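Local coordinates for protein import inner membrane translocase subunit TIM21 mitochondrial (Saccharomyces cerevisiae, PDB 2CIU) that helps keep the TOM and TIM23 complexes in close contact during mitochondrial protein import, this chain being its intermembrane-space domain, at residues 27-31 against 80-85. Sequence-based numbering, arbitrary orientation.
Sequences LLQCD and SKKKIA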
# COMPACT_ATOMS: atom_id res chain seq x y z
N LEU A 27 11.27 -5.44 7.09
CA LEU A 27 10.22 -6.43 7.30
C LEU A 27 10.17 -7.40 6.12
O LEU A 27 9.84 -8.58 6.28
CB LEU A 27 8.85 -5.75 7.46
CG LEU A 27 8.68 -4.84 8.68
CD1 LEU A 27 7.26 -4.25 8.68
CD2 LEU A 27 8.93 -5.62 9.96
N LEU A 28 10.50 -6.91 4.93
CA LEU A 28 10.49 -7.75 3.73
C LEU A 28 11.79 -8.54 3.61
O LEU A 28 11.94 -9.36 2.71
CB LEU A 28 10.32 -6.88 2.49
CG LEU A 28 8.92 -6.29 2.24
CD1 LEU A 28 9.01 -5.25 1.13
CD2 LEU A 28 7.95 -7.40 1.88
N GLN A 29 12.71 -8.29 4.54
CA GLN A 29 14.00 -8.97 4.56
C GLN A 29 14.72 -8.79 3.23
O GLN A 29 15.23 -9.75 2.64
CB GLN A 29 13.80 -10.45 4.87
CG GLN A 29 13.27 -10.69 6.29
CD GLN A 29 13.04 -12.15 6.60
OE1 GLN A 29 13.82 -13.01 6.19
NE2 GLN A 29 11.98 -12.44 7.35
N CYS A 30 14.75 -7.55 2.76
CA CYS A 30 15.41 -7.21 1.50
C CYS A 30 16.90 -7.52 1.57
O CYS A 30 17.53 -7.35 2.60
CB CYS A 30 15.26 -5.73 1.18
SG CYS A 30 13.58 -5.24 0.74
N ASP A 31 17.43 -7.98 0.44
CA ASP A 31 18.85 -8.29 0.30
C ASP A 31 19.48 -6.94 -0.06
O ASP A 31 19.76 -6.67 -1.23
CB ASP A 31 19.03 -9.29 -0.85
CG ASP A 31 20.46 -9.77 -0.99
OD1 ASP A 31 21.33 -9.30 -0.23
OD2 ASP A 31 20.70 -10.63 -1.87
N SER A 80 9.58 -9.28 -2.13
CA SER A 80 11.04 -9.40 -2.12
C SER A 80 11.29 -10.88 -2.37
O SER A 80 10.35 -11.67 -2.46
CB SER A 80 11.63 -9.02 -0.76
OG SER A 80 11.25 -9.95 0.24
N LYS A 81 12.55 -11.28 -2.49
CA LYS A 81 12.85 -12.69 -2.71
C LYS A 81 12.43 -13.56 -1.52
O LYS A 81 12.33 -14.79 -1.64
CB LYS A 81 14.36 -12.87 -2.95
CG LYS A 81 14.86 -12.23 -4.23
CD LYS A 81 16.39 -12.23 -4.26
CE LYS A 81 16.92 -11.41 -5.42
NZ LYS A 81 18.38 -11.16 -5.29
N LYS A 82 12.17 -12.94 -0.37
CA LYS A 82 11.79 -13.71 0.81
C LYS A 82 10.39 -13.50 1.36
O LYS A 82 9.86 -14.37 2.05
CB LYS A 82 12.79 -13.44 1.94
CG LYS A 82 14.24 -13.64 1.52
CD LYS A 82 15.18 -13.64 2.71
CE LYS A 82 15.10 -14.95 3.46
NZ LYS A 82 16.27 -15.16 4.37
N LYS A 83 9.78 -12.36 1.05
CA LYS A 83 8.45 -12.06 1.60
C LYS A 83 7.53 -11.31 0.66
O LYS A 83 7.96 -10.66 -0.29
CB LYS A 83 8.62 -11.21 2.87
CG LYS A 83 9.51 -11.80 3.94
CD LYS A 83 8.89 -13.01 4.63
CE LYS A 83 7.73 -12.60 5.52
NZ LYS A 83 7.25 -13.76 6.34
N ILE A 84 6.22 -11.39 0.93
CA ILE A 84 5.25 -10.66 0.15
C ILE A 84 4.44 -9.82 1.14
O ILE A 84 3.92 -10.35 2.13
CB ILE A 84 4.30 -11.59 -0.62
CG1 ILE A 84 5.07 -12.32 -1.72
CG2 ILE A 84 3.17 -10.78 -1.24
CD1 ILE A 84 4.23 -13.28 -2.54
N ALA A 85 4.35 -8.53 0.88
CA ALA A 85 3.58 -7.64 1.75
C ALA A 85 2.28 -7.27 1.06
O ALA A 85 2.21 -7.23 -0.17
CB ALA A 85 4.38 -6.37 2.06
O HOH W 1 16.42 -13.20 6.03
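Ser80 OG donates a short hydrogen bond to Leu28 O (2.6 Å), at a C=O...donor angle of 144° and slightly out of the carbonyl plane. The same hydroxyl accepts from two amides of its own turn: Lys82 N, the longer bond, makes an ST turn, and Lys83 N, at 2.9 Å, an ST motif. With chi1 at 66°, OG sits between the backbone N and the carbonyl carbon, where it can serve all three partners. Replacing Ser80 by an alanine would probably leave both turn amides and the Leu28 carbonyl without this shared mate. Beside the bond, Leu28 CD2 makes apolar contact with Ala85 CB (3.7 Å). Lys83 CG packs against Leu28 O in van der Waals contact before the bent chain carries NZ away to Pro110 O. On the solvent side, the side chains of Gln29 and Lys82 cross at about a right angle, and one water donates to Gln29 OE1 and accepts from Lys82 NZ. Asp31 OD2 and Lys81 NZ lie 4.2 Å apart, beyond a salt bridge, and would probably attract only weakly. Thus a single direct hydrogen bond joins the Schellman-capped C-terminal end of helix 22-27 to the turn linking antiparallel strands 70-79 and 84-92, supplemented by an indirect water link.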